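Long-range contacts in CD180 antigen (Mus musculus, PDB 3T6Q), which is thought to cooperate with MD-1 and TLR4 in the innate immune response of B cells to bacterial lipopolysaccharide, leading to NF-kappa-B activation: residues Ile165-Lys170 with Gly193-Ala198; Gly211-Leu216 with Glu236-Glu241; Val217-Leu222 with Pro245-Gly250; Glu257-Gln262 with Ser278-Leu283. All blocks are in the same frame, centred on the assembly; numbering follows the deposited sequence.

The four contacts join neighbouring turns of one leucine-rich-repeat solenoid and lie close together along its arc. Contact 1 pairs two short outer strands of LRR 6 and LRR 7; Ile194 of that pair packs on helix 215-221, where its CG2 lies 3.6 Å from Gly221 O of contact 3. The same helix serves contacts 2 and 3, whose segments interleave along the chain, the first at its start and the second further along, with Leu215 CB 3.5 Å from Val247 CG1. Contact 4 belongs to the main run of strands; Phe219 CE1 of contact 3 meets its Ile259 CD1 at 3.8 Å. The copper ion bound by Glu249 of contact 3 and by His275 is about 13 Å from the side chain of Leu280 in contact 4.

Contact 1. Residues Ile165-Lys170 with Gly193-Ala198; sequences IHYLSK and GIEPGA
Lys170 and Glu195 meet with their side chains crossing at about a right angle, where two successive leucine-rich repeats, LRR 6 and LRR 7, are joined by a small parallel sheet of strands 167-168 and 193-194. Glu195 CG stands anti to its backbone N (chi1 -164°), and the rest of the chain is extended, carrying OE2 to the backbone N of Lys170 at 2.7 Å. The N-H reaches this oxygen on its anti side, 33° out of the carboxylate plane. Because Lys170 opens helix 170-174, directly after the N-cap Ser169, the helix end would be expected to stabilise the negative charge. The Lys170 ammonium group makes no salt bridge with the carboxylate: NZ stays 5.4 Å from Glu195 OE1. Instead the extended lysine runs on past the Glu195 carboxylate toward the type II turn of 195-198, its CE lying 3.6 Å from Pro196 O, and a water links NZ to that carbonyl through two weak bonds.

Backbone bonding sets the register, Glu195 N giving its hydrogen to Leu168 O at 2.9 Å and Leu168 N bonding to Gly193 O. Leu168 and Ile194 lie side by side on one face of this sheet. From the other face the Tyr167 ring reaches across Gly193 with CD1 3.2 Å from Gly193 O, and its hydroxyl OH ends 3.3 Å from Glu195 CB.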
loop_
_atom_site.group_PDB
_atom_site.type_symbol
_atom_site.label_atom_id
_atom_site.label_comp_id
_atom_site.label_asym_id
_atom_site.label_seq_id
_atom_site.Cartn_x
_atom_site.Cartn_y
_atom_site.Cartn_z
ATOM N N ILE A 165 -5.098 -10.435 3.514
ATOM C CA ILE A 165 -5.813 -11.302 4.490
ATOM C C ILE A 165 -5.300 -12.741 4.365
ATOM O O ILE A 165 -5.327 -13.329 3.277
ATOM C CB ILE A 165 -7.340 -11.232 4.275
ATOM C CG1 ILE A 165 -7.821 -9.805 4.536
ATOM C CG2 ILE A 165 -8.106 -12.209 5.206
ATOM C CD1 ILE A 165 -8.999 -9.407 3.710
ATOM N N HIS A 166 -4.864 -13.332 5.477
ATOM C CA HIS A 166 -4.355 -14.680 5.414
ATOM C C HIS A 166 -5.080 -15.673 6.293
ATOM O O HIS A 166 -4.756 -16.871 6.265
ATOM C CB HIS A 166 -2.842 -14.711 5.666
ATOM C CG HIS A 166 -2.418 -14.280 7.062
ATOM N ND1 HIS A 166 -2.262 -12.973 7.417
ATOM C CD2 HIS A 166 -2.053 -15.042 8.197
ATOM C CE1 HIS A 166 -1.847 -12.903 8.712
ATOM N NE2 HIS A 166 -1.719 -14.173 9.182
ATOM N N TYR A 167 -6.034 -15.183 7.070
ATOM C CA TYR A 167 -6.717 -15.993 8.067
ATOM C C TYR A 167 -8.122 -15.477 8.320
ATOM O O TYR A 167 -8.348 -14.276 8.391
ATOM C CB TYR A 167 -5.947 -15.992 9.404
ATOM C CG TYR A 167 -6.420 -17.043 10.385
ATOM C CD1 TYR A 167 -6.043 -18.385 10.236
ATOM C CD2 TYR A 167 -7.242 -16.699 11.457
ATOM C CE1 TYR A 167 -6.474 -19.354 11.132
ATOM C CE2 TYR A 167 -7.667 -17.660 12.364
ATOM C CZ TYR A 167 -7.291 -18.975 12.191
ATOM O OH TYR A 167 -7.716 -19.905 13.099
ATOM N N LEU A 168 -9.064 -16.401 8.471
ATOM C CA LEU A 168 -10.434 -16.037 8.800
ATOM C C LEU A 168 -10.796 -16.738 10.120
ATOM O O LEU A 168 -10.728 -17.978 10.225
ATOM C CB LEU A 168 -11.375 -16.461 7.674
ATOM C CG LEU A 168 -11.141 -15.949 6.234
ATOM C CD1 LEU A 168 -12.077 -16.681 5.263
ATOM C CD2 LEU A 168 -11.438 -14.475 6.166
ATOM N N SER A 169 -11.142 -15.956 11.140
ATOM C CA SER A 169 -11.368 -16.572 12.467
ATOM C C SER A 169 -12.864 -16.585 12.721
ATOM O O SER A 169 -13.614 -15.927 12.001
ATOM C CB SER A 169 -10.669 -15.757 13.557
ATOM O OG SER A 169 -11.352 -14.510 13.699
ATOM N N LYS A 170 -13.294 -17.305 13.761
ATOM C CA LYS A 170 -14.685 -17.236 14.230
ATOM C C LYS A 170 -15.151 -15.814 14.513
ATOM O O LYS A 170 -16.234 -15.393 14.103
ATOM C CB LYS A 170 -14.825 -18.038 15.529
ATOM C CG LYS A 170 -14.945 -19.541 15.367
ATOM C CD LYS A 170 -15.047 -20.193 16.742
ATOM C CE LYS A 170 -15.730 -21.540 16.672
ATOM N NZ LYS A 170 -15.973 -22.034 18.054
ATOM N N GLY A 193 -5.317 -20.184 6.464
ATOM C CA GLY A 193 -6.058 -20.945 7.487
ATOM C C GLY A 193 -7.423 -20.359 7.721
ATOM O O GLY A 193 -7.638 -19.169 7.529
ATOM N N ILE A 194 -8.355 -21.203 8.148
ATOM C CA ILE A 194 -9.698 -20.797 8.542
ATOM C C ILE A 194 -9.976 -21.526 9.878
ATOM O O ILE A 194 -9.730 -22.734 10.011
ATOM C CB ILE A 194 -10.752 -21.203 7.475
ATOM C CG1 ILE A 194 -10.476 -20.441 6.145
ATOM C CG2 ILE A 194 -12.174 -20.880 7.965
ATOM C CD1 ILE A 194 -11.404 -20.829 5.007
ATOM N N GLU A 195 -10.420 -20.781 10.870
ATOM C CA GLU A 195 -10.632 -21.349 12.214
ATOM C C GLU A 195 -11.766 -22.360 12.139
ATOM O O GLU A 195 -12.818 -22.020 11.623
ATOM C CB GLU A 195 -11.002 -20.257 13.202
ATOM C CG GLU A 195 -10.838 -20.716 14.656
ATOM C CD GLU A 195 -11.158 -19.655 15.698
ATOM O OE1 GLU A 195 -11.111 -20.009 16.893
ATOM O OE2 GLU A 195 -11.486 -18.495 15.359
ATOM N N PRO A 196 -11.546 -23.613 12.598
ATOM C CA PRO A 196 -12.637 -24.588 12.605
ATOM C C PRO A 196 -13.859 -24.004 13.290
ATOM O O PRO A 196 -13.744 -23.391 14.347
ATOM C CB PRO A 196 -12.052 -25.741 13.437
ATOM C CG PRO A 196 -10.605 -25.707 13.069
ATOM C CD PRO A 196 -10.288 -24.223 13.062
ATOM N N GLY A 197 -15.016 -24.130 12.662
ATOM C CA GLY A 197 -16.237 -23.604 13.232
ATOM C C GLY A 197 -16.609 -22.230 12.754
ATOM O O GLY A 197 -17.754 -21.796 12.966
ATOM N N ALA A 198 -15.673 -21.543 12.085
ATOM C CA ALA A 198 -15.922 -20.164 11.625
ATOM C C ALA A 198 -17.071 -20.065 10.644
ATOM O O ALA A 198 -17.744 -19.035 10.589
ATOM C CB ALA A 198 -14.649 -19.517 11.038
HETATM O O HOH W 1 -15.780 -24.978 16.612
#

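Contact 2. Residues Gly211-Leu216 with Glu236-Glu241; sequences GTQNLL and EDMDDE
Glu241 and Leu215 make a polar, water-assisted contact between the start of helix 215-221 and the long loop that follows strand 226-231 in the leucine-rich-repeat solenoid. Leu215 is the first helical residue, and its backbone N donates to Glu241 OE1 at 3.0 Å in an almost straight bond (177° at the hydrogen), using the syn lone pair of that oxygen. Glu241 CG sits between its own backbone N and carbonyl carbon (chi1 72°), and beyond it the chain is extended to the helix end. Water binds both carboxylate oxygens. One molecule donates to OE1 of Glu241 and to the carbonyl of Thr212; another donates to Glu241 OE2 at 2.7 Å and to Asn214 OD1, and accepts from the backbone N of Leu216. Placed at an N-terminal helix end, the carboxylate is probably stabilised in its charged form.

A second patch is built round Gln213, whose chain is bent at chi2. Its NE2 donates to Gly211 O at 2.8 Å, almost in its own amide plane, which holds the amide in place. Against this amide lies the methyl of Met238, with CE 3.4 Å from Gln213 NE2 and 3.6 Å from Gly211 O. On the other branch of the amide, Gln213 OE1 lies 3.6 Å from Asp239 CB.

Around the contact, Asp237 hydrogen-bonds to a chain of another protein. Gly211 is backbone-bonded to Gly233 just past strand 226-231, and Leu215 of helix 215-221 packs on His264 and on Val247 of the 3-10 segment 245-250.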
loop_
_atom_site.group_PDB
_atom_site.type_symbol
_atom_site.label_atom_id
_atom_site.label_comp_id
_atom_site.label_asym_id
_atom_site.label_seq_id
_atom_site.Cartn_x
_atom_site.Cartn_y
_atom_site.Cartn_z
ATOM N N GLY A 211 -7.530 -17.183 -7.126
ATOM C CA GLY A 211 -6.079 -17.232 -7.038
ATOM C C GLY A 211 -5.506 -17.932 -5.826
ATOM O O GLY A 211 -4.270 -17.993 -5.689
ATOM N N THR A 212 -6.350 -18.431 -4.915
ATOM C CA THR A 212 -5.802 -18.938 -3.616
ATOM C C THR A 212 -4.905 -20.184 -3.914
ATOM O O THR A 212 -5.148 -20.973 -4.858
ATOM C CB THR A 212 -6.878 -19.183 -2.471
ATOM O OG1 THR A 212 -6.352 -18.857 -1.126
ATOM C CG2 THR A 212 -7.318 -20.626 -2.492
ATOM N N GLN A 213 -3.867 -20.322 -3.117
ATOM C CA GLN A 213 -2.828 -21.320 -3.339
ATOM C C GLN A 213 -3.117 -22.620 -2.579
ATOM O O GLN A 213 -2.375 -23.606 -2.735
ATOM C CB GLN A 213 -1.439 -20.741 -2.962
ATOM C CG GLN A 213 -1.030 -19.503 -3.781
ATOM C CD GLN A 213 -0.889 -19.782 -5.283
ATOM O OE1 GLN A 213 0.034 -20.493 -5.710
ATOM N NE2 GLN A 213 -1.803 -19.217 -6.096
ATOM N N ASN A 214 -4.193 -22.642 -1.781
ATOM C CA ASN A 214 -4.480 -23.832 -0.969
ATOM C C ASN A 214 -5.959 -24.211 -0.915
ATOM O O ASN A 214 -6.654 -23.923 0.064
ATOM C CB ASN A 214 -3.838 -23.755 0.435
ATOM C CG ASN A 214 -3.634 -25.144 1.073
ATOM O OD1 ASN A 214 -4.405 -26.096 0.827
ATOM N ND2 ASN A 214 -2.596 -25.261 1.911
ATOM N N LEU A 215 -6.416 -24.867 -1.995
ATOM C CA LEU A 215 -7.801 -25.242 -2.135
ATOM C C LEU A 215 -8.264 -26.147 -0.965
ATOM O O LEU A 215 -9.368 -25.999 -0.482
ATOM C CB LEU A 215 -8.022 -25.960 -3.468
ATOM C CG LEU A 215 -8.104 -25.102 -4.740
ATOM C CD1 LEU A 215 -8.279 -25.990 -5.977
ATOM C CD2 LEU A 215 -9.268 -24.119 -4.622
ATOM N N LEU A 216 -7.391 -27.041 -0.511
ATOM C CA LEU A 216 -7.724 -28.016 0.552
ATOM C C LEU A 216 -8.181 -27.247 1.793
ATOM O O LEU A 216 -9.226 -27.574 2.376
ATOM C CB LEU A 216 -6.504 -28.883 0.880
ATOM C CG LEU A 216 -6.527 -30.361 1.312
ATOM C CD1 LEU A 216 -5.258 -30.652 2.108
ATOM C CD2 LEU A 216 -7.722 -30.671 2.154
ATOM N N GLU A 236 -3.405 -17.024 -14.885
ATOM C CA GLU A 236 -2.244 -17.439 -15.677
ATOM C C GLU A 236 -0.969 -17.078 -14.960
ATOM O O GLU A 236 0.058 -17.752 -15.110
ATOM C CB GLU A 236 -2.304 -16.788 -17.089
ATOM C CG GLU A 236 -3.332 -17.524 -17.924
ATOM C CD GLU A 236 -3.383 -17.067 -19.376
ATOM O OE1 GLU A 236 -2.493 -16.277 -19.826
ATOM O OE2 GLU A 236 -4.326 -17.524 -20.053
ATOM N N ASP A 237 -1.034 -16.060 -14.131
ATOM C CA ASP A 237 0.162 -15.605 -13.413
ATOM C C ASP A 237 0.335 -16.199 -12.008
ATOM O O ASP A 237 1.189 -15.731 -11.246
ATOM C CB ASP A 237 0.221 -14.081 -13.380
ATOM C CG ASP A 237 -1.036 -13.438 -12.735
ATOM O OD1 ASP A 237 -2.181 -13.785 -13.094
ATOM O OD2 ASP A 237 -0.866 -12.530 -11.915
ATOM N N MET A 238 -0.454 -17.221 -11.671
ATOM C CA MET A 238 -0.306 -17.938 -10.386
ATOM C C MET A 238 0.363 -19.298 -10.568
ATOM O O MET A 238 0.256 -19.916 -11.629
ATOM C CB MET A 238 -1.657 -18.157 -9.686
ATOM C CG MET A 238 -2.545 -16.917 -9.557
ATOM S SD MET A 238 -1.784 -15.478 -8.802
ATOM C CE MET A 238 -1.703 -15.963 -7.076
ATOM N N ASP A 239 1.043 -19.761 -9.523
ATOM C CA ASP A 239 1.578 -21.120 -9.487
ATOM C C ASP A 239 0.475 -22.170 -9.483
ATOM O O ASP A 239 -0.601 -21.959 -8.918
ATOM C CB ASP A 239 2.450 -21.314 -8.255
ATOM C CG ASP A 239 3.794 -20.641 -8.388
ATOM O OD1 ASP A 239 4.223 -20.354 -9.532
ATOM O OD2 ASP A 239 4.429 -20.402 -7.340
ATOM N N ASP A 240 0.765 -23.290 -10.138
ATOM C CA ASP A 240 -0.103 -24.458 -10.147
ATOM C C ASP A 240 0.028 -25.249 -8.857
ATOM O O ASP A 240 1.127 -25.403 -8.323
ATOM C CB ASP A 240 0.277 -25.380 -11.310
ATOM C CG ASP A 240 -0.204 -24.868 -12.644
ATOM O OD1 ASP A 240 -0.783 -23.760 -12.695
ATOM O OD2 ASP A 240 -0.000 -25.583 -13.647
ATOM N N GLU A 241 -1.095 -25.747 -8.358
ATOM C CA GLU A 241 -1.048 -26.838 -7.392
ATOM C C GLU A 241 -1.588 -28.145 -8.016
ATOM O O GLU A 241 -2.444 -28.131 -8.911
ATOM C CB GLU A 241 -1.719 -26.471 -6.045
ATOM C CG GLU A 241 -3.250 -26.357 -6.045
ATOM C CD GLU A 241 -3.865 -26.563 -4.654
ATOM O OE1 GLU A 241 -4.508 -25.639 -4.114
ATOM O OE2 GLU A 241 -3.712 -27.665 -4.102
HETATM O O HOH W 2 -4.374 -23.324 -5.931
HETATM O O HOH W 3 -3.202 -21.049 -8.379
HETATM O O HOH W 4 -4.802 -27.720 -1.632
#

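Contact 3. Residues Val217-Leu222 with Pro245-Gly250; sequences VIFKGL and PAVFEG. With CU (copper (II) ion), chain J.
Phe219 and Phe248 both hold CG anti to the carbonyl carbon (chi1 -70° and -56°), and their side chains lie side by side, pointing the same way, between helix 215-221 and the 3-10 segment 245-250. The ring centroids are 5.4 Å apart and the planes are turned 69° against each other. Contact is made by the outer part of Phe219: its CE2 comes to 3.4 Å from Phe248 CD1, and its CZ lies at the edge of the Phe248 ring, in plane. The opposing segment also supplies Val247, whose carbonyl O is 3.5 Å from Phe219 CD2, while its CG1 stands above one face of the Phe248 ring, offset toward the rim. Phe248 meets Phe277 edge-to-face, and Phe219 packs on Leu232, so the pair continues into the apolar interior of the leucine-rich-repeat solenoid.

Nearer the surface the two backbones close up at Gly250, which has no side chain to hold them apart; its CA is 4.6 Å from Lys220 CA and 3.8 Å from Phe219 O. A single water donates to Phe219 O and to Gly250 O, 2.8 Å from each, and thereby bridges the two carbonyls. Next to Gly250, the bent chain of Glu249 leads away from the helix and binds copper through OE2 at 2.0 Å, with His275 NE2 as a further ligand.

No direct hydrogen bond joins the segments, which implies that apolar packing and the close approach at Gly250 hold them together; the water gives both carbonyl oxygens a donor, and the copper takes no part in joining the helix to 245-250.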
loop_
_atom_site.group_PDB
_atom_site.type_symbol
_atom_site.label_atom_id
_atom_site.label_comp_id
_atom_site.label_asym_id
_atom_site.label_seq_id
_atom_site.Cartn_x
_atom_site.Cartn_y
_atom_site.Cartn_z
ATOM N N VAL A 217 -7.425 -26.202 2.158
ATOM C CA VAL A 217 -7.699 -25.337 3.303
ATOM C C VAL A 217 -9.054 -24.663 3.198
ATOM O O VAL A 217 -9.775 -24.594 4.198
ATOM C CB VAL A 217 -6.585 -24.265 3.518
ATOM C CG1 VAL A 217 -7.094 -23.029 4.257
ATOM C CG2 VAL A 217 -5.409 -24.870 4.249
ATOM N N ILE A 218 -9.394 -24.180 1.994
ATOM C CA ILE A 218 -10.654 -23.486 1.770
ATOM C C ILE A 218 -11.850 -24.444 1.961
ATOM O O ILE A 218 -12.809 -24.123 2.675
ATOM C CB ILE A 218 -10.742 -22.858 0.324
ATOM C CG1 ILE A 218 -9.649 -21.814 0.064
ATOM C CG2 ILE A 218 -12.102 -22.221 0.079
ATOM C CD1 ILE A 218 -9.553 -20.653 1.044
ATOM N N PHE A 219 -11.836 -25.573 1.255
ATOM C CA PHE A 219 -12.945 -26.533 1.367
ATOM C C PHE A 219 -13.127 -27.005 2.816
ATOM O O PHE A 219 -14.240 -27.030 3.327
ATOM C CB PHE A 219 -12.758 -27.730 0.422
ATOM C CG PHE A 219 -12.936 -27.381 -1.057
ATOM C CD1 PHE A 219 -14.161 -26.975 -1.547
ATOM C CD2 PHE A 219 -11.849 -27.453 -1.931
ATOM C CE1 PHE A 219 -14.319 -26.634 -2.895
ATOM C CE2 PHE A 219 -11.990 -27.118 -3.267
ATOM C CZ PHE A 219 -13.230 -26.729 -3.749
ATOM N N LYS A 220 -12.036 -27.366 3.476
ATOM C CA LYS A 220 -12.136 -27.747 4.878
ATOM C C LYS A 220 -12.694 -26.615 5.779
ATOM O O LYS A 220 -13.599 -26.835 6.600
ATOM C CB LYS A 220 -10.792 -28.293 5.365
ATOM C CG LYS A 220 -10.728 -28.606 6.858
ATOM C CD LYS A 220 -9.295 -28.993 7.221
ATOM C CE LYS A 220 -8.821 -30.163 6.361
ATOM N NZ LYS A 220 -7.538 -30.733 6.880
ATOM N N GLY A 221 -12.197 -25.396 5.582
ATOM C CA GLY A 221 -12.612 -24.241 6.367
ATOM C C GLY A 221 -14.058 -23.852 6.152
ATOM O O GLY A 221 -14.696 -23.340 7.050
ATOM N N LEU A 222 -14.593 -24.124 4.966
ATOM C CA LEU A 222 -15.990 -23.777 4.647
ATOM C C LEU A 222 -17.038 -24.802 5.088
ATOM O O LEU A 222 -18.238 -24.675 4.764
ATOM C CB LEU A 222 -16.150 -23.559 3.129
ATOM C CG LEU A 222 -15.346 -22.407 2.492
ATOM C CD1 LEU A 222 -15.758 -22.215 1.032
ATOM C CD2 LEU A 222 -15.484 -21.090 3.229
ATOM N N PRO A 245 -8.404 -36.023 -6.423
ATOM C CA PRO A 245 -9.667 -36.101 -5.651
ATOM C C PRO A 245 -9.507 -35.607 -4.210
ATOM O O PRO A 245 -10.463 -35.046 -3.657
ATOM C CB PRO A 245 -9.992 -37.605 -5.674
ATOM C CG PRO A 245 -9.384 -38.097 -6.942
ATOM C CD PRO A 245 -8.117 -37.301 -7.115
ATOM N N ALA A 246 -8.314 -35.802 -3.619
ATOM C CA ALA A 246 -8.058 -35.383 -2.219
ATOM C C ALA A 246 -8.385 -33.916 -1.908
ATOM O O ALA A 246 -8.827 -33.607 -0.812
ATOM C CB ALA A 246 -6.616 -35.672 -1.798
ATOM N N VAL A 247 -8.122 -33.016 -2.863
ATOM C CA VAL A 247 -8.299 -31.596 -2.652
ATOM C C VAL A 247 -9.739 -31.238 -2.233
ATOM O O VAL A 247 -9.960 -30.308 -1.463
ATOM C CB VAL A 247 -7.876 -30.836 -3.952
ATOM C CG1 VAL A 247 -8.352 -29.398 -3.943
ATOM C CG2 VAL A 247 -6.349 -30.910 -4.149
ATOM N N PHE A 248 -10.715 -31.975 -2.748
ATOM C CA PHE A 248 -12.137 -31.576 -2.671
ATOM C C PHE A 248 -12.957 -32.208 -1.541
ATOM O O PHE A 248 -14.179 -32.019 -1.478
ATOM C CB PHE A 248 -12.812 -31.875 -4.011
ATOM C CG PHE A 248 -12.122 -31.202 -5.175
ATOM C CD1 PHE A 248 -12.129 -29.799 -5.292
ATOM C CD2 PHE A 248 -11.449 -31.950 -6.121
ATOM C CE1 PHE A 248 -11.490 -29.161 -6.361
ATOM C CE2 PHE A 248 -10.786 -31.315 -7.188
ATOM C CZ PHE A 248 -10.817 -29.923 -7.304
ATOM N N GLU A 249 -12.283 -32.958 -0.675
ATOM C CA GLU A 249 -12.948 -33.717 0.420
ATOM C C GLU A 249 -13.957 -32.879 1.215
ATOM O O GLU A 249 -15.071 -33.348 1.497
ATOM C CB GLU A 249 -11.863 -34.324 1.335
ATOM C CG GLU A 249 -11.126 -35.495 0.673
ATOM C CD GLU A 249 -12.001 -36.733 0.480
ATOM O OE1 GLU A 249 -12.011 -37.609 1.402
ATOM O OE2 GLU A 249 -12.691 -36.877 -0.576
ATOM N N GLY A 250 -13.586 -31.632 1.550
ATOM C CA GLY A 250 -14.467 -30.735 2.332
ATOM C C GLY A 250 -15.786 -30.403 1.653
ATOM O O GLY A 250 -16.782 -30.056 2.298
HETATM CU CU CU J . -13.723 -38.583 -0.752
HETATM O O HOH W 5 -15.817 -28.906 4.681
#

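Contact 4. Residues Glu257-Gln262 with Ser278-Leu283; sequences ESINLQ and SGLQEL
Glu257 O is gripped by two successive backbone N-H groups of the next repeat, Gln281 N at 2.8 Å and Glu282 N at 3.0 Å. The Glu282 donor lies in the carbonyl plane and that of Gln281 is tilted 18° from it, and the one oxygen accepts twice where the chain enters strand 282-284. Two residues on, Ile259 N donates to Glu282 O at 3.0 Å, and the pairing is then parallel, Ser258 beside Glu282 and Ile259 beside Leu283. On the face bearing Ser258 and Glu282, the serine OG rests 3.5 Å from Glu282 CB.

This is the strand pairing of a leucine-rich-repeat solenoid, between LRR 8 and LRR 9. Leu280 and Leu283 fill the first two leucine positions of the LxxLxL pattern, and Ile259 and Leu261 the last two of the preceding repeat. Ile259 carries the apolar face: with CG1 anti to the backbone N (chi1 -177°), CG2 takes the crowded position and lies 3.4 Å from Leu280 CD1, closer than ordinary carbon packing. The same methyl lies 3.8 Å from Leu283 CD1, the two side chains running side by side.

Within the second segment, the Gln281 chain is bent at chi2 and its NE2 donates back to Gly279 O from above the carbonyl plane, while OE1 accepts from Lys304. At the far end of the first, Asn260 OD1 accepts from Gln262 N at 2.9 Å, an Asx turn that carries the chain out of the strand.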
loop_
_atom_site.group_PDB
_atom_site.type_symbol
_atom_site.label_atom_id
_atom_site.label_comp_id
_atom_site.label_asym_id
_atom_site.label_seq_id
_atom_site.Cartn_x
_atom_site.Cartn_y
_atom_site.Cartn_z
ATOM N N GLU A 257 -24.271 -24.243 -4.777
ATOM C CA GLU A 257 -25.029 -24.362 -6.021
ATOM C C GLU A 257 -24.106 -24.382 -7.247
ATOM O O GLU A 257 -24.297 -25.191 -8.144
ATOM C CB GLU A 257 -26.014 -23.210 -6.174
ATOM C CG GLU A 257 -27.264 -23.574 -6.949
ATOM C CD GLU A 257 -28.349 -24.215 -6.071
ATOM O OE1 GLU A 257 -29.550 -23.910 -6.311
ATOM O OE2 GLU A 257 -28.013 -25.008 -5.144
ATOM N N SER A 258 -23.100 -23.503 -7.263
ATOM C CA SER A 258 -22.302 -23.274 -8.467
ATOM C C SER A 258 -20.874 -23.074 -8.058
ATOM O O SER A 258 -20.601 -22.322 -7.109
ATOM C CB SER A 258 -22.836 -22.050 -9.234
ATOM O OG SER A 258 -21.993 -21.709 -10.325
ATOM N N ILE A 259 -19.956 -23.731 -8.768
ATOM C CA ILE A 259 -18.538 -23.609 -8.425
ATOM C C ILE A 259 -17.727 -23.362 -9.683
ATOM O O ILE A 259 -18.007 -23.959 -10.759
ATOM C CB ILE A 259 -18.003 -24.830 -7.636
ATOM C CG1 ILE A 259 -16.543 -24.646 -7.222
ATOM C CG2 ILE A 259 -18.180 -26.117 -8.414
ATOM C CD1 ILE A 259 -16.115 -25.668 -6.143
ATOM N N ASN A 260 -16.706 -22.501 -9.549
ATOM C CA ASN A 260 -15.819 -22.219 -10.688
ATOM C C ASN A 260 -14.422 -22.650 -10.263
ATOM O O ASN A 260 -13.951 -22.287 -9.159
ATOM C CB ASN A 260 -15.867 -20.693 -11.018
ATOM C CG ASN A 260 -15.027 -20.351 -12.259
ATOM O OD1 ASN A 260 -13.818 -20.543 -12.255
ATOM N ND2 ASN A 260 -15.658 -19.850 -13.279
ATOM N N LEU A 261 -13.753 -23.439 -11.103
ATOM C CA LEU A 261 -12.412 -23.889 -10.843
ATOM C C LEU A 261 -11.476 -23.566 -12.026
ATOM O O LEU A 261 -10.551 -24.327 -12.325
ATOM C CB LEU A 261 -12.449 -25.427 -10.586
ATOM C CG LEU A 261 -13.036 -25.771 -9.204
ATOM C CD1 LEU A 261 -13.524 -27.208 -9.060
ATOM C CD2 LEU A 261 -12.005 -25.418 -8.102
ATOM N N GLN A 262 -11.725 -22.458 -12.709
ATOM C CA GLN A 262 -10.954 -22.195 -13.930
ATOM C C GLN A 262 -9.424 -22.176 -13.714
ATOM O O GLN A 262 -8.938 -21.761 -12.641
ATOM C CB GLN A 262 -11.432 -20.874 -14.562
ATOM C CG GLN A 262 -11.044 -19.616 -13.745
ATOM C CD GLN A 262 -10.877 -18.382 -14.646
ATOM O OE1 GLN A 262 -11.704 -18.106 -15.489
ATOM N NE2 GLN A 262 -9.797 -17.647 -14.451
ATOM N N SER A 278 -21.704 -34.009 -5.686
ATOM C CA SER A 278 -23.054 -34.424 -6.032
ATOM C C SER A 278 -24.148 -33.407 -5.730
ATOM O O SER A 278 -25.192 -33.441 -6.372
ATOM C CB SER A 278 -23.417 -35.848 -5.524
ATOM O OG SER A 278 -23.307 -35.874 -4.130
ATOM N N GLY A 279 -23.942 -32.474 -4.805
ATOM C CA GLY A 279 -24.946 -31.371 -4.668
ATOM C C GLY A 279 -24.896 -30.238 -5.721
ATOM O O GLY A 279 -25.825 -29.424 -5.827
ATOM N N LEU A 280 -23.825 -30.170 -6.507
ATOM C CA LEU A 280 -23.652 -29.017 -7.429
ATOM C C LEU A 280 -24.660 -28.963 -8.564
ATOM O O LEU A 280 -25.010 -29.982 -9.170
ATOM C CB LEU A 280 -22.243 -28.948 -8.040
ATOM C CG LEU A 280 -21.093 -28.267 -7.271
ATOM C CD1 LEU A 280 -21.298 -26.777 -7.094
ATOM C CD2 LEU A 280 -20.835 -28.931 -5.917
ATOM N N GLN A 281 -25.115 -27.748 -8.849
ATOM C CA GLN A 281 -25.934 -27.518 -10.018
ATOM C C GLN A 281 -25.109 -27.057 -11.219
ATOM O O GLN A 281 -25.480 -27.340 -12.362
ATOM C CB GLN A 281 -27.037 -26.507 -9.696
ATOM C CG GLN A 281 -27.969 -26.961 -8.539
ATOM C CD GLN A 281 -28.643 -28.290 -8.788
ATOM O OE1 GLN A 281 -29.434 -28.445 -9.727
ATOM N NE2 GLN A 281 -28.353 -29.260 -7.932
ATOM N N GLU A 282 -24.027 -26.310 -10.965
ATOM C CA GLU A 282 -23.249 -25.729 -12.056
ATOM C C GLU A 282 -21.784 -25.913 -11.748
ATOM O O GLU A 282 -21.356 -25.683 -10.592
ATOM C CB GLU A 282 -23.479 -24.230 -12.182
ATOM C CG GLU A 282 -24.927 -23.821 -12.234
ATOM C CD GLU A 282 -25.082 -22.378 -12.718
ATOM O OE1 GLU A 282 -24.054 -21.742 -13.169
ATOM O OE2 GLU A 282 -26.234 -21.897 -12.630
ATOM N N LEU A 283 -21.029 -26.342 -12.759
ATOM C CA LEU A 283 -19.587 -26.564 -12.582
ATOM C C LEU A 283 -18.845 -25.917 -13.763
ATOM O O LEU A 283 -19.168 -26.154 -14.950
ATOM C CB LEU A 283 -19.251 -28.070 -12.485
ATOM C CG LEU A 283 -17.790 -28.508 -12.661
ATOM C CD1 LEU A 283 -16.993 -27.965 -11.472
ATOM C CD2 LEU A 283 -17.810 -30.024 -12.682
#